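Local coordinates for cytochrome P450 (CYP102L1) (Mycobacterium phage Adler, PDB 6N6Q), which binds haem as a cytochrome P450 of a mycobacterial phage and probably catalyses the oxidation of an organic substrate with molecular oxygen, at residues I164-A167 with Y171-N174; L291-T296 with A389-E394; K353-I358 with A364-D369. All blocks are in the same frame, centred on the assembly; numbering follows the deposited sequence.

Contact 1 (I164-A167 with Y171-N174); sequences ISRA and YQFN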
ATOM      1  N   ILE A 164      -2.609  -5.748 -10.266  1.00 41.81           N
ATOM      2  CA  ILE A 164      -1.569  -4.854 -10.769  1.00 47.75           C
ATOM      3  C   ILE A 164      -0.888  -5.457 -11.993  1.00 44.84           C
ATOM      4  O   ILE A 164      -0.661  -4.773 -12.996  1.00 43.91           O
ATOM      5  CB  ILE A 164      -0.550  -4.536  -9.662  1.00 46.29           C
ATOM      6  CG1 ILE A 164      -1.254  -3.904  -8.464  1.00 52.55           C
ATOM      7  CG2 ILE A 164       0.531  -3.609 -10.188  1.00 44.71           C
ATOM      8  CD1 ILE A 164      -0.339  -3.662  -7.297  1.00 56.55           C
ATOM      9  N   SER A 165      -0.550  -6.747 -11.927  1.00 43.61           N
ATOM     10  CA  SER A 165       0.200  -7.365 -13.016  1.00 44.86           C
ATOM     11  C   SER A 165      -0.637  -7.461 -14.287  1.00 46.55           C
ATOM     12  O   SER A 165      -0.150  -7.144 -15.379  1.00 45.16           O
ATOM     13  CB  SER A 165       0.703  -8.745 -12.591  1.00 44.13           C
ATOM     14  OG  SER A 165      -0.371  -9.628 -12.321  1.00 46.26           O
ATOM     15  N   ARG A 166      -1.898  -7.884 -14.169  1.00 44.95           N
ATOM     16  CA  ARG A 166      -2.724  -8.051 -15.361  1.00 44.52           C
ATOM     17  C   ARG A 166      -3.179  -6.708 -15.918  1.00 46.61           C
ATOM     18  O   ARG A 166      -3.160  -6.499 -17.135  1.00 48.51           O
ATOM     19  CB  ARG A 166      -3.930  -8.936 -15.054  1.00 45.89           C
ATOM     20  CG  ARG A 166      -3.570 -10.332 -14.579  1.00 45.91           C
ATOM     21  CD  ARG A 166      -4.819 -11.114 -14.223  1.00 43.39           C
ATOM     22  NE  ARG A 166      -4.515 -12.338 -13.489  1.00 48.49           N
ATOM     23  CZ  ARG A 166      -5.414 -13.274 -13.202  1.00 47.58           C
ATOM     24  NH1 ARG A 166      -6.671 -13.130 -13.596  1.00 53.03           N
ATOM     25  NH2 ARG A 166      -5.054 -14.358 -12.529  1.00 50.87           N
ATOM     26  N   ALA A 167      -3.597  -5.784 -15.051  1.00 44.96           N
ATOM     27  CA  ALA A 167      -4.046  -4.487 -15.542  1.00 44.27           C
ATOM     28  C   ALA A 167      -2.882  -3.593 -15.946  1.00 50.57           C
ATOM     29  O   ALA A 167      -3.013  -2.800 -16.885  1.00 54.75           O
ATOM     30  CB  ALA A 167      -4.905  -3.784 -14.490  1.00 52.61           C
ATOM     31  N   TYR A 171       0.230  -9.298 -17.561  1.00 43.72           N
ATOM     32  CA  TYR A 171       0.919 -10.531 -17.215  1.00 46.91           C
ATOM     33  C   TYR A 171       0.226 -11.182 -16.028  1.00 48.52           C
ATOM     34  O   TYR A 171      -0.207 -10.496 -15.097  1.00 52.11           O
ATOM     35  CB  TYR A 171       2.396 -10.275 -16.885  1.00 49.41           C
ATOM     36  CG  TYR A 171       3.226 -11.536 -16.848  1.00 46.52           C
ATOM     37  CD1 TYR A 171       3.790 -12.051 -18.007  1.00 48.73           C
ATOM     38  CD2 TYR A 171       3.437 -12.219 -15.658  1.00 48.64           C
ATOM     39  CE1 TYR A 171       4.546 -13.207 -17.984  1.00 46.98           C
ATOM     40  CE2 TYR A 171       4.193 -13.378 -15.625  1.00 52.69           C
ATOM     41  CZ  TYR A 171       4.744 -13.865 -16.791  1.00 52.31           C
ATOM     42  OH  TYR A 171       5.497 -15.017 -16.764  1.00 69.69           O
ATOM     43  N   GLN A 172       0.122 -12.505 -16.067  1.00 49.48           N
ATOM     44  CA  GLN A 172      -0.531 -13.278 -15.021  1.00 47.31           C
ATOM     45  C   GLN A 172       0.501 -14.138 -14.308  1.00 48.25           C
ATOM     46  O   GLN A 172       1.280 -14.847 -14.955  1.00 52.41           O
ATOM     47  CB  GLN A 172      -1.646 -14.150 -15.604  1.00 43.82           C
ATOM     48  CG  GLN A 172      -2.279 -15.105 -14.605  1.00 54.40           C
ATOM     49  CD  GLN A 172      -3.516 -15.787 -15.154  1.00 55.69           C
ATOM     50  OE1 GLN A 172      -4.302 -15.177 -15.882  1.00 51.93           O
ATOM     51  NE2 GLN A 172      -3.696 -17.059 -14.812  1.00 49.84           N
ATOM     52  N   PHE A 173       0.509 -14.071 -12.979  1.00 50.98           N
ATOM     53  CA  PHE A 173       1.406 -14.878 -12.161  1.00 53.10           C
ATOM     54  C   PHE A 173       0.723 -16.095 -11.559  1.00 52.91           C
ATOM     55  O   PHE A 173       1.291 -17.191 -11.575  1.00 52.24           O
ATOM     56  CB  PHE A 173       2.012 -14.030 -11.037  1.00 45.67           C
ATOM     57  CG  PHE A 173       3.013 -13.023 -11.515  1.00 44.49           C
ATOM     58  CD1 PHE A 173       4.260 -13.427 -11.964  1.00 47.94           C
ATOM     59  CD2 PHE A 173       2.714 -11.671 -11.510  1.00 42.23           C
ATOM     60  CE1 PHE A 173       5.186 -12.503 -12.406  1.00 48.49           C
ATOM     61  CE2 PHE A 173       3.637 -10.742 -11.950  1.00 42.48           C
ATOM     62  CZ  PHE A 173       4.875 -11.158 -12.397  1.00 46.35           C
ATOM     63  N   ASN A 174      -0.484 -15.929 -11.025  1.00 44.56           N
ATOM     64  CA  ASN A 174      -1.220 -17.018 -10.404  1.00 52.79           C
ATOM     65  C   ASN A 174      -2.657 -17.020 -10.895  1.00 52.12           C
ATOM     66  O   ASN A 174      -3.193 -15.990 -11.312  1.00 47.97           O
ATOM     67  CB  ASN A 174      -1.206 -16.910  -8.872  1.00 54.72           C
ATOM     68  CG  ASN A 174       0.104 -17.369  -8.265  1.00 59.01           C
ATOM     69  OD1 ASN A 174       0.668 -18.385  -8.672  1.00 63.13           O
ATOM     70  ND2 ASN A 174       0.594 -16.620  -7.285  1.00 56.73           N
TER
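Arg166 reaches the segment 171-174 with CG anti to its carbonyl carbon (chi1 -60°) and a chain extended from CG to NE. Gln172 has CG anti to its own backbone N (chi1 174°) and also runs out straight. The two side chains lie side by side and point the same way. The Gln172 amide stacks on one face of the Arg166 guanidinium, with NH2 of Arg166 3.4 Å from CD of Gln172. The same NH2 donates within the guanidinium plane to O of Asn174 at 2.8 Å. Arg166 NE and NH1 form salt bridges with Glu162 and Glu135, so the group is held from several sides. Glu162 also accepts hydrogen bonds from the backbone N of Phe173 and Asn174.

Nearer the helix, Tyr171 N gives a nearly straight hydrogen bond (179°) to Ser165 O at 3.1 Å. OG of Ser165 lies 2.9 Å from O of Tyr171, but Ile161 O competes for its proton. Ser165 CB meets CE2 of Phe173 at 3.6 Å. The Tyr171 ring turns its CD2 edge to the Phe173 face. This is the C-terminal end of helix 152-169, probably helix E of the P450 fold, where the following loop turns back along the helix.

Contact 2 (L291-T296 with A389-E394); sequences LHFLAT and AEFKPE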
ATOM      1  N   LEU A 291     -12.637  -5.513   5.400  1.00 46.28           N
ATOM      2  CA  LEU A 291     -13.446  -6.716   5.555  1.00 53.00           C
ATOM      3  C   LEU A 291     -13.676  -7.039   7.026  1.00 54.56           C
ATOM      4  O   LEU A 291     -14.766  -7.484   7.406  1.00 55.57           O
ATOM      5  CB  LEU A 291     -12.786  -7.895   4.841  1.00 42.80           C
ATOM      6  CG  LEU A 291     -12.910  -7.887   3.317  1.00 48.00           C
ATOM      7  CD1 LEU A 291     -12.201  -9.087   2.708  1.00 48.69           C
ATOM      8  CD2 LEU A 291     -14.372  -7.865   2.915  1.00 45.77           C
ATOM      9  N   HIS A 292     -12.664  -6.818   7.869  1.00 53.75           N
ATOM     10  CA  HIS A 292     -12.830  -7.060   9.298  1.00 53.21           C
ATOM     11  C   HIS A 292     -13.872  -6.123   9.896  1.00 55.18           C
ATOM     12  O   HIS A 292     -14.773  -6.560  10.621  1.00 59.11           O
ATOM     13  CB  HIS A 292     -11.496  -6.896  10.024  1.00 49.15           C
ATOM     14  CG  HIS A 292     -11.639  -6.747  11.506  1.00 55.96           C
ATOM     15  ND1 HIS A 292     -11.900  -7.815  12.339  1.00 53.87           N
ATOM     16  CD2 HIS A 292     -11.583  -5.654  12.303  1.00 52.86           C
ATOM     17  CE1 HIS A 292     -11.984  -7.386  13.586  1.00 49.92           C
ATOM     18  NE2 HIS A 292     -11.797  -6.078  13.591  1.00 50.34           N
ATOM     19  N   PHE A 293     -13.763  -4.826   9.603  1.00 49.08           N
ATOM     20  CA  PHE A 293     -14.689  -3.864  10.189  1.00 55.23           C
ATOM     21  C   PHE A 293     -16.093  -4.005   9.613  1.00 57.23           C
ATOM     22  O   PHE A 293     -17.072  -3.673  10.291  1.00 60.05           O
ATOM     23  CB  PHE A 293     -14.154  -2.444   9.996  1.00 56.56           C
ATOM     24  CG  PHE A 293     -13.013  -2.099  10.915  1.00 54.83           C
ATOM     25  CD1 PHE A 293     -13.101  -2.352  12.274  1.00 57.21           C
ATOM     26  CD2 PHE A 293     -11.847  -1.535  10.418  1.00 57.59           C
ATOM     27  CE1 PHE A 293     -12.054  -2.039  13.125  1.00 54.46           C
ATOM     28  CE2 PHE A 293     -10.796  -1.220  11.263  1.00 55.89           C
ATOM     29  CZ  PHE A 293     -10.899  -1.474  12.617  1.00 54.67           C
ATOM     30  N   LEU A 294     -16.217  -4.497   8.378  1.00 59.29           N
ATOM     31  CA  LEU A 294     -17.541  -4.789   7.838  1.00 56.08           C
ATOM     32  C   LEU A 294     -18.131  -6.048   8.458  1.00 59.73           C
ATOM     33  O   LEU A 294     -19.350  -6.134   8.643  1.00 68.46           O
ATOM     34  CB  LEU A 294     -17.478  -4.931   6.316  1.00 55.01           C
ATOM     35  CG  LEU A 294     -17.285  -3.656   5.493  1.00 55.17           C
ATOM     36  CD1 LEU A 294     -17.015  -4.003   4.037  1.00 49.88           C
ATOM     37  CD2 LEU A 294     -18.494  -2.741   5.610  1.00 58.56           C
ATOM     38  N   ALA A 295     -17.292  -7.029   8.788  1.00 58.93           N
ATOM     39  CA  ALA A 295     -17.762  -8.254   9.421  1.00 59.83           C
ATOM     40  C   ALA A 295     -18.005  -8.097  10.916  1.00 62.48           C
ATOM     41  O   ALA A 295     -18.523  -9.029  11.541  1.00 64.85           O
ATOM     42  CB  ALA A 295     -16.759  -9.387   9.187  1.00 53.59           C
ATOM     43  N   THR A 296     -17.654  -6.954  11.497  1.00 62.14           N
ATOM     44  CA  THR A 296     -17.754  -6.729  12.935  1.00 61.10           C
ATOM     45  C   THR A 296     -18.815  -5.710  13.320  1.00 65.62           C
ATOM     46  O   THR A 296     -19.565  -5.939  14.271  1.00 73.63           O
ATOM     47  CB  THR A 296     -16.391  -6.283  13.485  1.00 63.46           C
ATOM     48  OG1 THR A 296     -15.478  -7.389  13.448  1.00 57.27           O
ATOM     49  CG2 THR A 296     -16.514  -5.776  14.917  1.00 79.30           C
ATOM     50  N   ALA A 389     -10.860   6.294  18.384  1.00 52.97           N
ATOM     51  CA  ALA A 389     -10.556   4.870  18.350  1.00 52.42           C
ATOM     52  C   ALA A 389     -11.701   4.028  17.803  1.00 62.73           C
ATOM     53  O   ALA A 389     -11.560   2.805  17.709  1.00 68.24           O
ATOM     54  CB  ALA A 389     -10.181   4.378  19.751  1.00 42.87           C
ATOM     55  N   GLU A 390     -12.823   4.644  17.443  1.00 61.64           N
ATOM     56  CA  GLU A 390     -13.981   3.923  16.937  1.00 63.86           C
ATOM     57  C   GLU A 390     -13.998   3.945  15.414  1.00 57.76           C
ATOM     58  O   GLU A 390     -13.558   4.909  14.782  1.00 51.60           O
ATOM     59  CB  GLU A 390     -15.279   4.528  17.476  1.00 65.51           C
ATOM     60  CG  GLU A 390     -15.277   4.787  18.973  1.00 74.49           C
ATOM     61  CD  GLU A 390     -16.630   5.245  19.488  1.00 85.69           C
ATOM     62  OE1 GLU A 390     -17.030   4.801  20.586  1.00 95.23           O
ATOM     63  OE2 GLU A 390     -17.297   6.042  18.793  1.00 81.86           O
ATOM     64  N   PHE A 391     -14.514   2.866  14.828  1.00 56.87           N
ATOM     65  CA  PHE A 391     -14.694   2.774  13.380  1.00 58.71           C
ATOM     66  C   PHE A 391     -16.042   3.399  13.039  1.00 60.15           C
ATOM     67  O   PHE A 391     -17.095   2.801  13.274  1.00 57.99           O
ATOM     68  CB  PHE A 391     -14.610   1.325  12.912  1.00 55.37           C
ATOM     69  CG  PHE A 391     -14.715   1.162  11.422  1.00 54.31           C
ATOM     70  CD1 PHE A 391     -13.605   1.336  10.613  1.00 61.85           C
ATOM     71  CD2 PHE A 391     -15.922   0.830  10.829  1.00 60.42           C
ATOM     72  CE1 PHE A 391     -13.696   1.188   9.239  1.00 60.37           C
ATOM     73  CE2 PHE A 391     -16.019   0.679   9.457  1.00 61.11           C
ATOM     74  CZ  PHE A 391     -14.904   0.859   8.662  1.00 51.77           C
ATOM     75  N   LYS A 392     -16.011   4.615  12.497  1.00 59.50           N
ATOM     76  CA  LYS A 392     -17.224   5.348  12.137  1.00 62.12           C
ATOM     77  C   LYS A 392     -17.023   5.954  10.754  1.00 60.61           C
ATOM     78  O   LYS A 392     -16.393   7.017  10.622  1.00 58.06           O
ATOM     79  CB  LYS A 392     -17.553   6.426  13.167  1.00 60.26           C
ATOM     80  CG  LYS A 392     -17.609   5.923  14.602  1.00 64.94           C
ATOM     81  CD  LYS A 392     -17.893   7.047  15.589  1.00 75.21           C
ATOM     82  CE  LYS A 392     -19.333   7.522  15.497  1.00 77.15           C
ATOM     83  NZ  LYS A 392     -19.676   8.446  16.614  1.00 77.27           N
ATOM     84  N   PRO A 393     -17.534   5.310   9.702  1.00 57.20           N
ATOM     85  CA  PRO A 393     -17.304   5.826   8.341  1.00 50.46           C
ATOM     86  C   PRO A 393     -17.855   7.220   8.110  1.00 59.97           C
ATOM     87  O   PRO A 393     -17.251   7.992   7.356  1.00 57.45           O
ATOM     88  CB  PRO A 393     -18.010   4.791   7.452  1.00 55.81           C
ATOM     89  CG  PRO A 393     -18.055   3.546   8.279  1.00 62.21           C
ATOM     90  CD  PRO A 393     -18.227   4.011   9.696  1.00 63.63           C
ATOM     91  N   GLU A 394     -18.982   7.571   8.740  1.00 60.39           N
ATOM     92  CA  GLU A 394     -19.571   8.889   8.534  1.00 60.87           C
ATOM     93  C   GLU A 394     -18.647  10.013   8.988  1.00 64.36           C
ATOM     94  O   GLU A 394     -18.845  11.166   8.588  1.00 58.37           O
ATOM     95  CB  GLU A 394     -20.915   8.990   9.261  1.00 63.10           C
ATOM     96  CG  GLU A 394     -22.049   8.204   8.613  1.00 70.07           C
ATOM     97  CD  GLU A 394     -22.166   6.781   9.135  1.00 81.61           C
ATOM     98  OE1 GLU A 394     -21.172   6.258   9.690  1.00 68.16           O
ATOM     99  OE2 GLU A 394     -23.259   6.188   8.995  1.00 69.29           O
TER
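Phe293, which meets Phe391 across this contact, lies on a helical turn held by a backbone bond of 2.9 Å from Ala295 N to Leu291 O. The turn is also tied by Thr296 OG1, which donates to His292 O at 3.0 Å. The contact is wholly apolar. The Phe293 and Phe391 rings form an offset stack, with centroids 4.4 Å apart and planes at 17°. CD2 of Phe293 approaches CD1 of Phe391 to 3.4 Å. The offset puts CB of Phe293 over the middle of the Phe391 face, 3.5 Å from the centroid, as a CH-pi contact. CB of Phe391 returns a longer one to the Phe293 ring. CG of Phe391 is anti to its backbone N (chi1 -177°), which carries the ring toward the helix. The opposite face of the Phe293 ring is met by CD2 of His292.

Pro393 and Glu394 are probably the first two residues of the P450 PERF motif. Lys392 N donates to Glu337, probably the glutamate of the ExxR motif. The stack joins the C-terminal end of helix 265-296 to loop 389-394. Val300 of helix 298-311 packs on Phe391. Helix 329-341 adds Val334 and Glu337 beside Phe391, and Leu341 beside Phe293.

Contact 3 (K353-I358 with A364-D369); sequences KQDTTI and AFKKND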
ATOM      1  N   LYS A 353      15.137  20.472   3.393  1.00 51.40           N
ATOM      2  CA  LYS A 353      15.856  20.979   2.228  1.00 59.84           C
ATOM      3  C   LYS A 353      16.841  22.073   2.613  1.00 67.27           C
ATOM      4  O   LYS A 353      17.846  22.274   1.923  1.00 65.18           O
ATOM      5  CB  LYS A 353      14.866  21.496   1.184  1.00 57.61           C
ATOM      6  CG  LYS A 353      13.913  20.434   0.664  1.00 58.49           C
ATOM      7  CD  LYS A 353      12.765  21.039  -0.128  1.00 57.73           C
ATOM      8  CE  LYS A 353      13.249  21.693  -1.410  1.00 55.81           C
ATOM      9  NZ  LYS A 353      12.122  22.309  -2.164  1.00 60.79           N
ATOM     10  N   GLN A 354      16.564  22.795   3.698  1.00 73.37           N
ATOM     11  CA  GLN A 354      17.434  23.848   4.200  1.00 66.49           C
ATOM     12  C   GLN A 354      17.464  23.760   5.718  1.00 70.55           C
ATOM     13  O   GLN A 354      16.749  22.962   6.329  1.00 69.34           O
ATOM     14  CB  GLN A 354      16.952  25.240   3.765  1.00 64.18           C
ATOM     15  CG  GLN A 354      16.472  25.330   2.325  1.00 83.74           C
ATOM     16  CD  GLN A 354      15.565  26.520   2.087  1.00 90.49           C
ATOM     17  OE1 GLN A 354      14.618  26.445   1.301  1.00 90.09           O
ATOM     18  NE2 GLN A 354      15.848  27.629   2.763  1.00 77.92           N
ATOM     19  N   ASP A 355      18.300  24.594   6.332  1.00 68.86           N
ATOM     20  CA  ASP A 355      18.255  24.761   7.780  1.00 60.11           C
ATOM     21  C   ASP A 355      16.968  25.489   8.139  1.00 62.51           C
ATOM     22  O   ASP A 355      16.785  26.653   7.770  1.00 72.98           O
ATOM     23  CB  ASP A 355      19.474  25.536   8.274  1.00 65.32           C
ATOM     24  CG  ASP A 355      20.779  24.940   7.790  1.00 79.47           C
ATOM     25  OD1 ASP A 355      20.748  24.108   6.859  1.00 80.66           O
ATOM     26  OD2 ASP A 355      21.838  25.303   8.346  1.00 76.76           O
ATOM     27  N   THR A 356      16.061  24.807   8.835  1.00 58.05           N
ATOM     28  CA  THR A 356      14.773  25.384   9.187  1.00 61.52           C
ATOM     29  C   THR A 356      14.436  25.029  10.628  1.00 54.64           C
ATOM     30  O   THR A 356      15.201  24.357  11.327  1.00 54.63           O
ATOM     31  CB  THR A 356      13.655  24.902   8.252  1.00 64.38           C
ATOM     32  OG1 THR A 356      13.598  23.470   8.268  1.00 59.18           O
ATOM     33  CG2 THR A 356      13.882  25.394   6.829  1.00 65.18           C
ATOM     34  N   THR A 357      13.272  25.505  11.068  1.00 58.32           N
ATOM     35  CA  THR A 357      12.703  25.182  12.367  1.00 62.76           C
ATOM     36  C   THR A 357      11.212  24.953  12.189  1.00 61.95           C
ATOM     37  O   THR A 357      10.567  25.630  11.383  1.00 68.09           O
ATOM     38  CB  THR A 357      12.928  26.305  13.396  1.00 66.05           C
ATOM     39  OG1 THR A 357      12.176  27.464  13.012  1.00 64.95           O
ATOM     40  CG2 THR A 357      14.404  26.679  13.495  1.00 54.50           C
ATOM     41  N   ILE A 358      10.663  23.999  12.936  1.00 62.58           N
ATOM     42  CA  ILE A 358       9.221  23.777  12.931  1.00 63.27           C
ATOM     43  C   ILE A 358       8.643  24.322  14.230  1.00 69.86           C
ATOM     44  O   ILE A 358       9.371  24.866  15.065  1.00 63.17           O
ATOM     45  CB  ILE A 358       8.872  22.290  12.743  1.00 61.93           C
ATOM     46  CG1 ILE A 358       9.646  21.425  13.739  1.00 66.49           C
ATOM     47  CG2 ILE A 358       9.146  21.856  11.311  1.00 58.28           C
ATOM     48  CD1 ILE A 358       9.289  19.957  13.674  1.00 63.67           C
ATOM     49  N   ALA A 364      15.169  23.006  15.916  1.00 60.66           N
ATOM     50  CA  ALA A 364      15.911  23.389  14.728  1.00 57.10           C
ATOM     51  C   ALA A 364      16.386  22.147  13.988  1.00 56.98           C
ATOM     52  O   ALA A 364      16.659  21.106  14.592  1.00 53.19           O
ATOM     53  CB  ALA A 364      17.106  24.272  15.091  1.00 57.87           C
ATOM     54  N   PHE A 365      16.478  22.263  12.666  1.00 58.40           N
ATOM     55  CA  PHE A 365      16.903  21.150  11.825  1.00 59.48           C
ATOM     56  C   PHE A 365      17.871  21.657  10.770  1.00 62.71           C
ATOM     57  O   PHE A 365      17.534  22.560   9.997  1.00 66.13           O
ATOM     58  CB  PHE A 365      15.702  20.461  11.168  1.00 53.29           C
ATOM     59  CG  PHE A 365      14.812  19.745  12.140  1.00 59.79           C
ATOM     60  CD1 PHE A 365      15.120  18.463  12.567  1.00 52.21           C
ATOM     61  CD2 PHE A 365      13.667  20.352  12.630  1.00 55.71           C
ATOM     62  CE1 PHE A 365      14.304  17.800  13.464  1.00 53.05           C
ATOM     63  CE2 PHE A 365      12.846  19.694  13.526  1.00 55.01           C
ATOM     64  CZ  PHE A 365      13.164  18.417  13.944  1.00 57.05           C
ATOM     65  N   LYS A 366      19.068  21.083  10.749  1.00 60.40           N
ATOM     66  CA  LYS A 366      20.013  21.328   9.671  1.00 63.03           C
ATOM     67  C   LYS A 366      19.540  20.620   8.404  1.00 63.79           C
ATOM     68  O   LYS A 366      18.800  19.634   8.459  1.00 58.49           O
ATOM     69  CB  LYS A 366      21.408  20.847  10.090  1.00 59.53           C
ATOM     70  CG  LYS A 366      22.455  20.757   8.985  1.00 72.71           C
ATOM     71  CD  LYS A 366      22.750  22.111   8.358  1.00 73.53           C
ATOM     72  CE  LYS A 366      23.698  21.961   7.180  1.00 73.56           C
ATOM     73  NZ  LYS A 366      23.325  20.794   6.327  1.00 72.40           N
ATOM     74  N   LYS A 367      19.939  21.162   7.253  1.00 66.61           N
ATOM     75  CA  LYS A 367      19.637  20.533   5.973  1.00 61.68           C
ATOM     76  C   LYS A 367      20.055  19.067   5.980  1.00 65.12           C
ATOM     77  O   LYS A 367      21.107  18.708   6.519  1.00 63.17           O
ATOM     78  CB  LYS A 367      20.348  21.283   4.842  1.00 65.46           C
ATOM     79  CG  LYS A 367      20.206  20.638   3.472  1.00 69.67           C
ATOM     80  CD  LYS A 367      20.991  21.399   2.415  1.00 57.02           C
ATOM     81  CE  LYS A 367      20.948  20.678   1.078  1.00 65.55           C
ATOM     82  NZ  LYS A 367      21.715  21.400   0.026  1.00 77.04           N
ATOM     83  N   ASN A 368      19.203  18.223   5.393  1.00 61.46           N
ATOM     84  CA  ASN A 368      19.348  16.772   5.294  1.00 57.87           C
ATOM     85  C   ASN A 368      19.104  16.048   6.613  1.00 58.29           C
ATOM     86  O   ASN A 368      19.334  14.834   6.692  1.00 57.92           O
ATOM     87  CB  ASN A 368      20.714  16.356   4.733  1.00 47.51           C
ATOM     88  CG  ASN A 368      20.856  16.670   3.258  1.00 58.85           C
ATOM     89  OD1 ASN A 368      19.864  16.783   2.537  1.00 64.65           O
ATOM     90  ND2 ASN A 368      22.095  16.809   2.799  1.00 63.17           N
ATOM     91  N   ASP A 369      18.652  16.746   7.652  1.00 50.64           N
ATOM     92  CA  ASP A 369      18.156  16.057   8.835  1.00 52.23           C
ATOM     93  C   ASP A 369      16.786  15.468   8.535  1.00 49.73           C
ATOM     94  O   ASP A 369      15.962  16.091   7.859  1.00 44.54           O
ATOM     95  CB  ASP A 369      18.071  17.008  10.029  1.00 52.38           C
ATOM     96  CG  ASP A 369      19.435  17.402  10.561  1.00 58.39           C
ATOM     97  OD1 ASP A 369      20.405  16.647  10.338  1.00 58.42           O
ATOM     98  OD2 ASP A 369      19.535  18.466  11.207  1.00 65.53           O
TER
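Backbone hydrogen bonds set the pairing of Thr356 with Phe365. Thr356 N donates to Phe365 O at 2.9 Å, and Phe365 N donates to Thr356 O at 2.8 Å. They are an antiparallel hydrogen-bonded pair. Thr357 and Ala364 follow as a non-hydrogen-bonded pair. Phe365 O also receives a CA-H contact from Asp355, with CA at 3.2 Å.

One side chain extends the pairing beyond the strands. OD1 of Asp355 accepts a hydrogen bond from Lys367 N at 3.1 Å, and the donor comes from above the carboxylate plane. The bond lies next to a type II turn from Lys366 to Asp369, closed by Asp369 N to Lys366 O. The Lys366 chain is bent at chi2 (62°), and its CD rests 3.2 Å from OD1 of Asp355. Its NZ turns to Lys367 O instead. NZ remains beyond salt-bridge distance of Asp355, but the opposite charges probably attract. The extended Lys367 chain runs past Lys353 O, with CG of Lys367 3.3 Å from that O.

Apolar contacts lie on both faces. Ile358 crosses Phe365 obliquely, with CD1 3.6 Å from CE2 of the ring. On the other face, CG2 of Thr357 lies 4.0 Å from CB of Ala364.

The two short strands 356-357 and 364-365 form a surface hairpin, probably the beta 2 hairpin of the P450 fold. It connects strands 347-352 and 370-374 of the five-stranded sheet. The Trp77 ring of strand 77-79 meets Phe365 edge-to-face. Ile358 packs on helix 65-71, and Ile49 of strand 49-53 touches both Ile358 and Phe365.

How the contacts relate
The three contacts lie apart in one P450 fold. Contact 1 comes first along the chain; contact 3 falls between the two segments of contact 2. The centres of contacts 1 and 2 are about 30 Å apart, those of 2 and 3 about 39 Å, and those of 1 and 3 about 43 Å. Contacts 1 and 3 lie on opposite sides of the chain's centre. Helix 265-296 links the first two regions: it touches contact 1 and carries half of contact 2. Contact 3 belongs to the beta-rich side. None lies against the haem: the side chains of Ser165, Phe293 and Lys353 are about 11, 13 and 14 Å from it, so they join parts away from the cofactor.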